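Local structure of HAT1-interacting factor 1 (Saccharomyces cerevisiae, 4NQ0) at residues A[252-266]-A[279-293]. The protein chaperones histones H3 and H4 as a component of the nuclear HAT-B histone acetyltransferase complex and takes part in chromatin assembly and telomere silencing. Residues are numbered along the deposited sequence; the frame is centred on the assembly and turned at random.
Sequences FSRAIHHYLKALGYY and VIQAEFLVCDALRWV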
loop_
_atom_site.group_PDB
_atom_site.type_symbol
_atom_site.label_atom_id
_atom_site.label_comp_id
_atom_site.label_asym_id
_atom_site.label_seq_id
_atom_site.Cartn_x
_atom_site.Cartn_y
_atom_site.Cartn_z
ATOM N N PHE A 252 3.486 13.582 -1.223
ATOM C CA PHE A 252 2.538 13.301 -2.292
ATOM C C PHE A 252 3.151 12.642 -3.525
ATOM O O PHE A 252 2.510 11.813 -4.145
ATOM C CB PHE A 252 1.794 14.576 -2.683
ATOM C CG PHE A 252 0.884 15.091 -1.598
ATOM C CD1 PHE A 252 -0.375 14.531 -1.413
ATOM C CD2 PHE A 252 1.285 16.122 -0.764
ATOM C CE1 PHE A 252 -1.221 14.990 -0.415
ATOM C CE2 PHE A 252 0.450 16.587 0.238
ATOM C CZ PHE A 252 -0.807 16.017 0.414
ATOM N N SER A 253 4.392 12.983 -3.864
ATOM C CA SER A 253 5.050 12.377 -5.029
ATOM C C SER A 253 5.326 10.893 -4.778
ATOM O O SER A 253 5.087 10.055 -5.644
ATOM C CB SER A 253 6.340 13.129 -5.381
ATOM O OG SER A 253 7.091 12.428 -6.354
ATOM N N ARG A 254 5.819 10.575 -3.586
ATOM C CA ARG A 254 6.042 9.184 -3.204
ATOM C C ARG A 254 4.719 8.432 -3.124
ATOM O O ARG A 254 4.624 7.285 -3.580
ATOM C CB ARG A 254 6.812 9.088 -1.882
ATOM C CG ARG A 254 8.328 9.319 -2.043
ATOM C CD ARG A 254 9.088 9.446 -0.705
ATOM N NE ARG A 254 8.797 8.337 0.208
ATOM C CZ ARG A 254 9.532 8.013 1.275
ATOM N NH1 ARG A 254 10.628 8.701 1.593
ATOM N NH2 ARG A 254 9.171 6.982 2.030
ATOM N N ALA A 255 3.695 9.083 -2.575
ATOM C CA ALA A 255 2.366 8.485 -2.502
ATOM C C ALA A 255 1.891 8.046 -3.868
ATOM O O ALA A 255 1.529 6.881 -4.054
ATOM C CB ALA A 255 1.345 9.458 -1.895
ATOM N N ILE A 256 1.893 8.976 -4.820
ATOM C CA ILE A 256 1.336 8.715 -6.141
ATOM C C ILE A 256 2.103 7.575 -6.793
ATOM O O ILE A 256 1.503 6.688 -7.404
ATOM C CB ILE A 256 1.368 9.965 -7.055
ATOM C CG1 ILE A 256 0.513 11.084 -6.466
ATOM C CG2 ILE A 256 0.815 9.620 -8.426
ATOM C CD1 ILE A 256 0.786 12.483 -7.058
ATOM N N HIS A 257 3.425 7.583 -6.629
ATOM C CA HIS A 257 4.258 6.532 -7.184
ATOM C C HIS A 257 3.857 5.153 -6.645
ATOM O O HIS A 257 3.803 4.174 -7.395
ATOM C CB HIS A 257 5.732 6.816 -6.908
ATOM C CG HIS A 257 6.616 5.631 -7.102
ATOM N ND1 HIS A 257 6.959 5.153 -8.351
ATOM C CD2 HIS A 257 7.217 4.810 -6.206
ATOM C CE1 HIS A 257 7.743 4.097 -8.214
ATOM N NE2 HIS A 257 7.913 3.868 -6.922
ATOM N N HIS A 258 3.554 5.076 -5.353
ATOM C CA HIS A 258 3.135 3.801 -4.755
ATOM C C HIS A 258 1.735 3.367 -5.155
ATOM O O HIS A 258 1.504 2.180 -5.403
ATOM C CB HIS A 258 3.328 3.814 -3.246
ATOM C CG HIS A 258 4.758 3.651 -2.848
ATOM N ND1 HIS A 258 5.383 4.471 -1.935
ATOM C CD2 HIS A 258 5.704 2.788 -3.291
ATOM C CE1 HIS A 258 6.647 4.098 -1.810
ATOM N NE2 HIS A 258 6.868 3.083 -2.628
ATOM N N TYR A 259 0.806 4.309 -5.234
ATOM C CA TYR A 259 -0.536 4.006 -5.772
ATOM C C TYR A 259 -0.470 3.443 -7.204
ATOM O O TYR A 259 -1.193 2.502 -7.562
ATOM C CB TYR A 259 -1.417 5.247 -5.762
ATOM C CG TYR A 259 -1.842 5.764 -4.399
ATOM C CD1 TYR A 259 -2.130 4.903 -3.340
ATOM C CD2 TYR A 259 -2.010 7.125 -4.189
ATOM C CE1 TYR A 259 -2.534 5.392 -2.093
ATOM C CE2 TYR A 259 -2.426 7.622 -2.964
ATOM C CZ TYR A 259 -2.692 6.755 -1.919
ATOM O OH TYR A 259 -3.107 7.252 -0.708
ATOM N N LEU A 260 0.400 4.028 -8.023
ATOM C CA LEU A 260 0.641 3.517 -9.369
ATOM C C LEU A 260 1.273 2.134 -9.387
ATOM O O LEU A 260 0.996 1.354 -10.300
ATOM C CB LEU A 260 1.534 4.466 -10.164
ATOM C CG LEU A 260 0.895 5.802 -10.583
ATOM C CD1 LEU A 260 1.989 6.720 -11.074
ATOM C CD2 LEU A 260 -0.174 5.617 -11.643
ATOM N N LYS A 261 2.151 1.852 -8.429
ATOM C CA LYS A 261 2.726 0.513 -8.292
ATOM C C LYS A 261 1.646 -0.488 -7.893
ATOM O O LYS A 261 1.610 -1.596 -8.417
ATOM C CB LYS A 261 3.855 0.485 -7.248
ATOM C CG LYS A 261 5.124 1.201 -7.679
ATOM C CD LYS A 261 6.193 0.276 -8.259
ATOM C CE LYS A 261 6.777 -0.640 -7.197
ATOM N NZ LYS A 261 8.264 -0.675 -7.156
ATOM N N ALA A 262 0.767 -0.091 -6.978
ATOM C CA ALA A 262 -0.318 -0.960 -6.533
ATOM C C ALA A 262 -1.210 -1.289 -7.721
ATOM O O ALA A 262 -1.538 -2.442 -7.966
ATOM C CB ALA A 262 -1.135 -0.291 -5.423
ATOM N N LEU A 263 -1.562 -0.256 -8.472
ATOM C CA LEU A 263 -2.390 -0.395 -9.655
ATOM C C LEU A 263 -1.768 -1.389 -10.639
ATOM O O LEU A 263 -2.450 -2.267 -11.142
ATOM C CB LEU A 263 -2.601 0.986 -10.283
ATOM C CG LEU A 263 -3.607 1.181 -11.414
ATOM C CD1 LEU A 263 -5.055 0.941 -10.979
ATOM C CD2 LEU A 263 -3.447 2.610 -11.962
ATOM N N GLY A 264 -0.472 -1.274 -10.895
ATOM C CA GLY A 264 0.225 -2.255 -11.733
ATOM C C GLY A 264 0.108 -3.692 -11.234
ATOM O O GLY A 264 -0.027 -4.621 -12.028
ATOM N N TYR A 265 0.167 -3.887 -9.919
ATOM C CA TYR A 265 0.062 -5.227 -9.347
ATOM C C TYR A 265 -1.347 -5.792 -9.496
ATOM O O TYR A 265 -1.517 -6.954 -9.848
ATOM C CB TYR A 265 0.512 -5.248 -7.878
ATOM C CG TYR A 265 1.999 -5.487 -7.737
ATOM C CD1 TYR A 265 2.512 -6.782 -7.694
ATOM C CD2 TYR A 265 2.893 -4.429 -7.673
ATOM C CE1 TYR A 265 3.864 -7.010 -7.580
ATOM C CE2 TYR A 265 4.253 -4.652 -7.563
ATOM C CZ TYR A 265 4.727 -5.951 -7.523
ATOM O OH TYR A 265 6.064 -6.185 -7.397
ATOM N N TYR A 266 -2.354 -4.967 -9.249
ATOM C CA TYR A 266 -3.737 -5.418 -9.393
ATOM C C TYR A 266 -4.034 -5.813 -10.838
ATOM O O TYR A 266 -4.836 -6.700 -11.093
ATOM C CB TYR A 266 -4.705 -4.327 -8.943
ATOM C CG TYR A 266 -4.644 -3.972 -7.468
ATOM C CD1 TYR A 266 -4.480 -4.947 -6.496
ATOM C CD2 TYR A 266 -4.813 -2.660 -7.047
ATOM C CE1 TYR A 266 -4.437 -4.620 -5.137
ATOM C CE2 TYR A 266 -4.781 -2.331 -5.702
ATOM C CZ TYR A 266 -4.594 -3.325 -4.749
ATOM O OH TYR A 266 -4.586 -3.017 -3.410
ATOM N N VAL A 279 -8.676 -1.895 -8.550
ATOM C CA VAL A 279 -8.167 -1.107 -9.663
ATOM C C VAL A 279 -8.769 0.293 -9.609
ATOM O O VAL A 279 -8.045 1.285 -9.636
ATOM C CB VAL A 279 -8.465 -1.786 -11.016
ATOM C CG1 VAL A 279 -8.169 -0.839 -12.182
ATOM C CG2 VAL A 279 -7.645 -3.066 -11.141
ATOM N N ILE A 280 -10.093 0.363 -9.504
ATOM C CA ILE A 280 -10.814 1.637 -9.483
ATOM C C ILE A 280 -10.384 2.477 -8.291
ATOM O O ILE A 280 -10.144 3.673 -8.416
ATOM C CB ILE A 280 -12.355 1.434 -9.410
ATOM C CG1 ILE A 280 -12.893 0.736 -10.670
ATOM C CG2 ILE A 280 -13.065 2.770 -9.217
ATOM C CD1 ILE A 280 -12.672 1.497 -11.930
ATOM N N GLN A 281 -10.294 1.846 -7.128
ATOM C CA GLN A 281 -9.823 2.530 -5.925
ATOM C C GLN A 281 -8.425 3.152 -6.107
ATOM O O GLN A 281 -8.202 4.301 -5.740
ATOM C CB GLN A 281 -9.813 1.560 -4.743
ATOM C CG GLN A 281 -9.199 2.156 -3.486
ATOM C CD GLN A 281 -9.210 1.211 -2.312
ATOM O OE1 GLN A 281 -8.919 0.019 -2.444
ATOM N NE2 GLN A 281 -9.515 1.749 -1.142
ATOM N N ALA A 282 -7.497 2.383 -6.669
ATOM C CA ALA A 282 -6.123 2.847 -6.904
ATOM C C ALA A 282 -6.057 4.015 -7.912
ATOM O O ALA A 282 -5.313 4.985 -7.711
ATOM C CB ALA A 282 -5.258 1.692 -7.379
ATOM N N GLU A 283 -6.846 3.924 -8.983
ATOM C CA GLU A 283 -6.954 5.029 -9.940
ATOM C C GLU A 283 -7.422 6.299 -9.265
ATOM O O GLU A 283 -6.880 7.366 -9.525
ATOM C CB GLU A 283 -7.912 4.703 -11.078
ATOM C CG GLU A 283 -7.472 3.555 -11.973
ATOM C CD GLU A 283 -6.511 3.963 -13.079
ATOM O OE1 GLU A 283 -5.955 5.090 -13.022
ATOM O OE2 GLU A 283 -6.318 3.128 -14.006
ATOM N N PHE A 284 -8.417 6.198 -8.385
ATOM C CA PHE A 284 -8.922 7.399 -7.700
ATOM C C PHE A 284 -7.892 7.967 -6.729
ATOM O O PHE A 284 -7.724 9.199 -6.631
ATOM C CB PHE A 284 -10.234 7.115 -6.965
ATOM C CG PHE A 284 -10.669 8.237 -6.058
ATOM C CD1 PHE A 284 -11.216 9.396 -6.581
ATOM C CD2 PHE A 284 -10.505 8.137 -4.688
ATOM C CE1 PHE A 284 -11.590 10.447 -5.752
ATOM C CE2 PHE A 284 -10.886 9.175 -3.844
ATOM C CZ PHE A 284 -11.429 10.334 -4.381
ATOM N N LEU A 285 -7.212 7.089 -5.993
ATOM C CA LEU A 285 -6.215 7.552 -5.016
ATOM C C LEU A 285 -5.062 8.290 -5.695
ATOM O O LEU A 285 -4.568 9.282 -5.173
ATOM C CB LEU A 285 -5.706 6.385 -4.159
ATOM C CG LEU A 285 -6.715 5.772 -3.182
ATOM C CD1 LEU A 285 -6.188 4.441 -2.618
ATOM C CD2 LEU A 285 -7.068 6.731 -2.042
ATOM N N VAL A 286 -4.650 7.809 -6.860
ATOM C CA VAL A 286 -3.684 8.513 -7.707
ATOM C C VAL A 286 -4.124 9.956 -7.966
ATOM O O VAL A 286 -3.353 10.889 -7.744
ATOM C CB VAL A 286 -3.480 7.782 -9.049
ATOM C CG1 VAL A 286 -2.811 8.702 -10.092
ATOM C CG2 VAL A 286 -2.664 6.494 -8.839
ATOM N N CYS A 287 -5.371 10.131 -8.405
ATOM C CA CYS A 287 -5.921 11.458 -8.693
ATOM C C CYS A 287 -6.026 12.341 -7.462
ATOM O O CYS A 287 -5.750 13.546 -7.531
ATOM C CB CYS A 287 -7.301 11.330 -9.353
ATOM S SG CYS A 287 -7.195 10.518 -10.957
ATOM N N ASP A 288 -6.427 11.748 -6.341
ATOM C CA ASP A 288 -6.579 12.497 -5.109
ATOM C C ASP A 288 -5.230 13.023 -4.599
ATOM O O ASP A 288 -5.156 14.140 -4.110
ATOM C CB ASP A 288 -7.259 11.660 -4.023
ATOM C CG ASP A 288 -8.009 12.522 -3.023
ATOM O OD1 ASP A 288 -9.025 13.127 -3.417
ATOM O OD2 ASP A 288 -7.583 12.596 -1.852
ATOM N N ALA A 289 -4.181 12.222 -4.715
ATOM C CA ALA A 289 -2.843 12.665 -4.354
ATOM C C ALA A 289 -2.315 13.666 -5.384
ATOM O O ALA A 289 -1.713 14.668 -5.020
ATOM C CB ALA A 289 -1.906 11.480 -4.237
ATOM N N LEU A 290 -2.573 13.389 -6.660
ATOM C CA LEU A 290 -2.142 14.231 -7.772
ATOM C C LEU A 290 -2.604 15.677 -7.671
ATOM O O LEU A 290 -1.903 16.578 -8.127
ATOM C CB LEU A 290 -2.629 13.627 -9.094
ATOM C CG LEU A 290 -2.003 14.011 -10.429
ATOM C CD1 LEU A 290 -0.486 14.037 -10.375
ATOM C CD2 LEU A 290 -2.489 13.021 -11.500
ATOM N N ARG A 291 -3.765 15.923 -7.072
ATOM C CA ARG A 291 -4.219 17.315 -6.934
ATOM C C ARG A 291 -3.295 18.157 -6.047
ATOM O O ARG A 291 -3.210 19.364 -6.229
ATOM C CB ARG A 291 -5.676 17.399 -6.476
ATOM C CG ARG A 291 -5.939 16.886 -5.093
ATOM C CD ARG A 291 -7.390 16.422 -4.932
ATOM N NE ARG A 291 -8.263 17.553 -4.629
ATOM C CZ ARG A 291 -8.953 17.717 -3.499
ATOM N NH1 ARG A 291 -8.922 16.804 -2.531
ATOM N NH2 ARG A 291 -9.699 18.805 -3.343
ATOM N N TRP A 292 -2.560 17.518 -5.138
ATOM C CA TRP A 292 -1.698 18.238 -4.205
ATOM C C TRP A 292 -0.229 18.339 -4.626
ATOM O O TRP A 292 0.551 19.040 -3.975
ATOM C CB TRP A 292 -1.794 17.590 -2.823
ATOM C CG TRP A 292 -3.205 17.504 -2.378
ATOM C CD1 TRP A 292 -3.950 16.372 -2.216
ATOM C CD2 TRP A 292 -4.074 18.606 -2.098
ATOM N NE1 TRP A 292 -5.232 16.701 -1.829
ATOM C CE2 TRP A 292 -5.334 18.066 -1.751
ATOM C CE3 TRP A 292 -3.906 19.999 -2.095
ATOM C CZ2 TRP A 292 -6.421 18.867 -1.401
ATOM C CZ3 TRP A 292 -4.990 20.800 -1.748
ATOM C CH2 TRP A 292 -6.234 20.228 -1.404
ATOM N N VAL A 293 0.159 17.646 -5.692
ATOM C CA VAL A 293 1.553 17.639 -6.098
ATOM C C VAL A 293 1.816 18.851 -6.996
ATOM O O VAL A 293 1.204 18.993 -8.054
ATOM C CB VAL A 293 1.945 16.292 -6.764
ATOM C CG1 VAL A 293 1.262 16.124 -8.099
ATOM C CG2 VAL A 293 3.464 16.186 -6.910
HETATM O O HOH W 1 -6.823 -1.990 -1.819
#
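Leu-285 CB stands over the centre of one face of the Tyr-259 ring, 3.6 Å from its centroid, a CH-pi contact; Ala-289 CB lies at the edge of that ring. Trp-292 CB covers one face of the Phe-252 ring in the same way, 3.5 Å from the centroid, while the two aromatic planes meet obliquely at 42°. Tyr-266 turns a ring edge to Ala-282 CB; its OH bonds Asp-237 of helix 229-248 and also accepts from a water that donates to Gln-281 OE1 as well. With CG anti to the carbonyl carbon (chi1 -69°), Tyr-259 enters as a knob among Ala-282, Leu-285, Val-286 and Ala-289, and its OH hydrogen-bonds Asp-244 of helix 229-248. An alanine in place of Tyr-259 is likely to open a gap beneath Leu-285 and leave Asp-244 without this hydroxyl. Packing is tight where Ile-256 CG1 meets Ala-289 CB at 3.3 Å. Leu-263 places CD2 3.5 Å from Glu-283 CD, whose carboxylate is salt-bridged to Arg-304. The axes of 252-266 and 279-290 approach to 8.9 Å at 165°, a nearly antiparallel packing of consecutive helices, as in the alpha-solenoid of TPR proteins, here within the region that interacts with H2A-H2B dimers.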